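Local coordinates for protein malonyl CoA reductase (malonate semialdehyde-forming) (Sulfolobus tokodaii, PDB 2EP5) that probably reduces malonyl-CoA to malonate semialdehyde with NADPH, as a member of the aspartate-semialdehyde dehydrogenase family, at residues I5-G17 / D74-P86. Residues are numbered along the deposited sequence; the frame is centred on the assembly and turned at random.
Sequences IKVSLLGSTGMVG and DHKDVDVVLSALP
Val7 to Leu10 pair in parallel with Val80 to Ser83, the axes of strands 5-10 and 80-83 passing 4.6 Å apart at 25°, and backbone bonds run in alternation from Val80 N to Lys6 O, Ser8 N to Val80 O, Leu82 N to Ser8 O, Leu10 N to Leu82 O and Ala84 N to Leu10 O. At the start, Asp79 grips Lys6 at both its N-H and its C=O: its N also donates to Lys6 O, which thus accepts two bonds, and its OD2 takes Lys6 N at 2.9 Å through the anti lone pair. Leu9 CD1 meets Leu82 CB at 4.1 Å on the sheet face shared with Val7 and Val80. On the other face, Ser8 OG stands at the edge of the His75 ring, near its plane, and 3.3 Å from Val81 CG1; it is buried without a polar partner, whereas His75 ND1 is bonded to Asn71 O. These are neighbouring central strands of the Rossmann-type NAD-binding domain, and strand 5-10 runs into the glycine-bearing turn before helix 15-24. Leu10 CG lies anti to its carbonyl carbon (chi1 -86°), and CD1 reaches Val81 CG1 at 3.5 Å while CD2 meets Leu85 CD1 at 3.6 Å. Replacing Leu85 with an alanine would probably open a gap beside Leu10 and under Ile93 of helix 87-99, which touches both leucines. At Gly11 (phi 59°), a CB would clash with Leu85 N and Ala84 O. Ala84 CB faces helix 15-24, 3.9 Å from Val16 CG1.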
loop_
_atom_site.group_PDB
_atom_site.type_symbol
_atom_site.label_atom_id
_atom_site.label_comp_id
_atom_site.label_asym_id
_atom_site.label_seq_id
_atom_site.Cartn_x
_atom_site.Cartn_y
_atom_site.Cartn_z
ATOM N N ILE A 5 11.578 -3.526 -41.428
ATOM C CA ILE A 5 10.431 -2.684 -41.738
ATOM C C ILE A 5 10.606 -1.495 -40.798
ATOM O O ILE A 5 10.614 -1.654 -39.575
ATOM C CB ILE A 5 9.087 -3.391 -41.427
ATOM C CG1 ILE A 5 8.823 -4.496 -42.447
ATOM C CG2 ILE A 5 7.946 -2.395 -41.472
ATOM C CD1 ILE A 5 9.821 -5.623 -42.412
ATOM N N LYS A 6 10.765 -0.308 -41.371
ATOM C CA LYS A 6 10.968 0.899 -40.580
ATOM C C LYS A 6 9.684 1.446 -39.970
ATOM O O LYS A 6 8.705 1.691 -40.671
ATOM C CB LYS A 6 11.644 1.959 -41.447
ATOM C CG LYS A 6 13.046 1.554 -41.873
ATOM C CD LYS A 6 13.698 2.592 -42.763
ATOM C CE LYS A 6 15.188 2.309 -42.912
ATOM N NZ LYS A 6 15.474 0.893 -43.307
ATOM N N VAL A 7 9.694 1.641 -38.657
ATOM C CA VAL A 7 8.518 2.154 -37.965
ATOM C C VAL A 7 8.800 3.392 -37.113
ATOM O O VAL A 7 9.940 3.657 -36.725
ATOM C CB VAL A 7 7.897 1.068 -37.051
ATOM C CG1 VAL A 7 7.611 -0.195 -37.863
ATOM C CG2 VAL A 7 8.831 0.763 -35.873
ATOM N N SER A 8 7.754 4.165 -36.849
ATOM C CA SER A 8 7.880 5.342 -36.000
ATOM C C SER A 8 6.875 5.127 -34.869
ATOM O O SER A 8 5.969 4.306 -34.995
ATOM C CB SER A 8 7.546 6.615 -36.775
ATOM O OG SER A 8 6.170 6.694 -37.066
ATOM N N LEU A 9 7.033 5.855 -33.770
ATOM C CA LEU A 9 6.138 5.701 -32.628
ATOM C C LEU A 9 5.610 7.026 -32.080
ATOM O O LEU A 9 6.388 7.880 -31.647
ATOM C CB LEU A 9 6.856 4.937 -31.513
ATOM C CG LEU A 9 6.082 4.678 -30.211
ATOM C CD1 LEU A 9 4.882 3.774 -30.486
ATOM C CD2 LEU A 9 7.011 4.041 -29.175
ATOM N N LEU A 10 4.288 7.188 -32.114
ATOM C CA LEU A 10 3.627 8.385 -31.593
ATOM C C LEU A 10 3.310 8.156 -30.109
ATOM O O LEU A 10 2.928 7.058 -29.718
ATOM C CB LEU A 10 2.336 8.657 -32.368
ATOM C CG LEU A 10 2.391 9.469 -33.678
ATOM C CD1 LEU A 10 3.611 9.103 -34.519
ATOM C CD2 LEU A 10 1.112 9.224 -34.448
ATOM N N GLY A 11 3.470 9.192 -29.289
ATOM C CA GLY A 11 3.215 9.042 -27.868
ATOM C C GLY A 11 4.128 7.958 -27.317
ATOM O O GLY A 11 3.661 6.959 -26.771
ATOM N N SER A 12 5.435 8.165 -27.470
ATOM C CA SER A 12 6.453 7.215 -27.034
ATOM C C SER A 12 6.940 7.466 -25.613
ATOM O O SER A 12 7.706 6.680 -25.064
ATOM C CB SER A 12 7.656 7.289 -27.974
ATOM O OG SER A 12 8.263 8.574 -27.915
ATOM N N THR A 13 6.484 8.564 -25.028
ATOM C CA THR A 13 6.882 8.972 -23.684
ATOM C C THR A 13 6.064 8.364 -22.539
ATOM O O THR A 13 6.573 8.204 -21.428
ATOM C CB THR A 13 6.855 10.519 -23.606
ATOM O OG1 THR A 13 8.071 11.035 -24.159
ATOM C CG2 THR A 13 6.683 11.006 -22.198
ATOM N N GLY A 14 4.809 8.024 -22.800
ATOM C CA GLY A 14 3.978 7.450 -21.756
ATOM C C GLY A 14 4.365 6.031 -21.378
ATOM O O GLY A 14 5.372 5.509 -21.859
ATOM N N MET A 15 3.565 5.400 -20.520
ATOM C CA MET A 15 3.844 4.033 -20.093
ATOM C C MET A 15 3.774 3.045 -21.248
ATOM O O MET A 15 4.693 2.249 -21.439
ATOM C CB MET A 15 2.875 3.590 -18.994
ATOM C CG MET A 15 3.206 4.138 -17.619
ATOM S SD MET A 15 2.195 3.395 -16.306
ATOM C CE MET A 15 3.107 1.883 -16.003
ATOM N N VAL A 16 2.683 3.081 -22.011
ATOM C CA VAL A 16 2.540 2.169 -23.146
ATOM C C VAL A 16 3.651 2.433 -24.156
ATOM O O VAL A 16 4.195 1.506 -24.759
ATOM C CB VAL A 16 1.165 2.325 -23.829
ATOM C CG1 VAL A 16 1.162 1.598 -25.173
ATOM C CG2 VAL A 16 0.076 1.764 -22.917
ATOM N N GLY A 17 3.998 3.704 -24.315
ATOM C CA GLY A 17 5.060 4.067 -25.236
ATOM C C GLY A 17 6.396 3.468 -24.837
ATOM O O GLY A 17 7.107 2.911 -25.673
ATOM N N ASP A 74 7.351 14.535 -40.998
ATOM C CA ASP A 74 8.347 13.811 -40.210
ATOM C C ASP A 74 8.238 12.291 -40.263
ATOM O O ASP A 74 9.022 11.592 -39.627
ATOM C CB ASP A 74 8.300 14.254 -38.747
ATOM C CG ASP A 74 8.886 15.631 -38.537
ATOM O OD1 ASP A 74 9.954 15.916 -39.121
ATOM O OD2 ASP A 74 8.291 16.420 -37.775
ATOM N N HIS A 75 7.278 11.771 -41.017
ATOM C CA HIS A 75 7.119 10.325 -41.096
ATOM C C HIS A 75 7.014 9.805 -42.521
ATOM O O HIS A 75 6.534 8.695 -42.751
ATOM C CB HIS A 75 5.886 9.894 -40.302
ATOM C CG HIS A 75 5.945 10.257 -38.850
ATOM N ND1 HIS A 75 5.712 11.536 -38.390
ATOM C CD2 HIS A 75 6.245 9.514 -37.759
ATOM C CE1 HIS A 75 5.866 11.564 -37.078
ATOM N NE2 HIS A 75 6.189 10.349 -36.671
ATOM N N LYS A 76 7.485 10.602 -43.473
ATOM C CA LYS A 76 7.429 10.228 -44.878
ATOM C C LYS A 76 8.224 8.967 -45.217
ATOM O O LYS A 76 7.756 8.128 -45.995
ATOM C CB LYS A 76 7.902 11.398 -45.750
ATOM C CG LYS A 76 7.040 12.649 -45.606
ATOM C CD LYS A 76 7.456 13.762 -46.567
ATOM C CE LYS A 76 6.960 13.511 -47.989
ATOM N NZ LYS A 76 7.517 12.270 -48.602
ATOM N N ASP A 77 9.413 8.821 -44.637
ATOM C CA ASP A 77 10.224 7.644 -44.928
ATOM C C ASP A 77 9.867 6.408 -44.101
ATOM O O ASP A 77 10.441 5.339 -44.311
ATOM C CB ASP A 77 11.714 7.953 -44.752
ATOM C CG ASP A 77 12.043 8.496 -43.377
ATOM O OD1 ASP A 77 11.427 8.046 -42.386
ATOM O OD2 ASP A 77 12.936 9.365 -43.283
ATOM N N VAL A 78 8.920 6.538 -43.175
ATOM C CA VAL A 78 8.546 5.395 -42.348
ATOM C C VAL A 78 7.597 4.446 -43.071
ATOM O O VAL A 78 6.709 4.877 -43.801
ATOM C CB VAL A 78 7.876 5.841 -41.025
ATOM C CG1 VAL A 78 7.620 4.631 -40.147
ATOM C CG2 VAL A 78 8.762 6.843 -40.299
ATOM N N ASP A 79 7.797 3.148 -42.862
ATOM C CA ASP A 79 6.957 2.136 -43.479
ATOM C C ASP A 79 5.602 2.059 -42.790
ATOM O O ASP A 79 4.572 1.942 -43.450
ATOM C CB ASP A 79 7.635 0.766 -43.423
ATOM C CG ASP A 79 8.726 0.610 -44.466
ATOM O OD1 ASP A 79 8.426 0.770 -45.672
ATOM O OD2 ASP A 79 9.879 0.324 -44.081
ATOM N N VAL A 80 5.612 2.118 -41.461
ATOM C CA VAL A 80 4.382 2.061 -40.677
ATOM C C VAL A 80 4.490 2.960 -39.455
ATOM O O VAL A 80 5.534 3.030 -38.809
ATOM C CB VAL A 80 4.088 0.623 -40.192
ATOM C CG1 VAL A 80 2.808 0.600 -39.360
ATOM C CG2 VAL A 80 3.968 -0.310 -41.379
ATOM N N VAL A 81 3.414 3.663 -39.146
ATOM C CA VAL A 81 3.402 4.534 -37.987
ATOM C C VAL A 81 2.587 3.856 -36.901
ATOM O O VAL A 81 1.431 3.492 -37.124
ATOM C CB VAL A 81 2.755 5.884 -38.293
ATOM C CG1 VAL A 81 2.827 6.775 -37.064
ATOM C CG2 VAL A 81 3.453 6.542 -39.467
ATOM N N LEU A 82 3.205 3.655 -35.740
ATOM C CA LEU A 82 2.522 3.043 -34.608
ATOM C C LEU A 82 2.143 4.194 -33.686
ATOM O O LEU A 82 2.864 5.185 -33.602
ATOM C CB LEU A 82 3.447 2.066 -33.880
ATOM C CG LEU A 82 4.192 1.039 -34.734
ATOM C CD1 LEU A 82 4.792 0.007 -33.805
ATOM C CD2 LEU A 82 3.262 0.364 -35.729
ATOM N N SER A 83 1.019 4.068 -32.993
ATOM C CA SER A 83 0.563 5.143 -32.127
ATOM C C SER A 83 0.097 4.715 -30.745
ATOM O O SER A 83 -0.673 3.760 -30.591
ATOM C CB SER A 83 -0.568 5.912 -32.816
ATOM O OG SER A 83 -0.989 7.014 -32.029
ATOM N N ALA A 84 0.575 5.446 -29.743
ATOM C CA ALA A 84 0.212 5.210 -28.355
ATOM C C ALA A 84 -0.217 6.555 -27.788
ATOM O O ALA A 84 -0.165 6.780 -26.585
ATOM C CB ALA A 84 1.401 4.668 -27.581
ATOM N N LEU A 85 -0.632 7.450 -28.680
ATOM C CA LEU A 85 -1.083 8.785 -28.293
ATOM C C LEU A 85 -2.259 8.757 -27.322
ATOM O O LEU A 85 -3.056 7.812 -27.307
ATOM C CB LEU A 85 -1.511 9.568 -29.531
ATOM C CG LEU A 85 -0.450 9.953 -30.553
ATOM C CD1 LEU A 85 -1.136 10.293 -31.885
ATOM C CD2 LEU A 85 0.374 11.131 -30.028
ATOM N N PRO A 86 -2.374 9.791 -26.477
ATOM C CA PRO A 86 -3.520 9.753 -25.564
ATOM C C PRO A 86 -4.817 9.917 -26.375
ATOM O O PRO A 86 -4.834 10.563 -27.430
ATOM C CB PRO A 86 -3.246 10.913 -24.595
ATOM C CG PRO A 86 -2.280 11.809 -25.334
ATOM C CD PRO A 86 -1.407 10.835 -26.090
#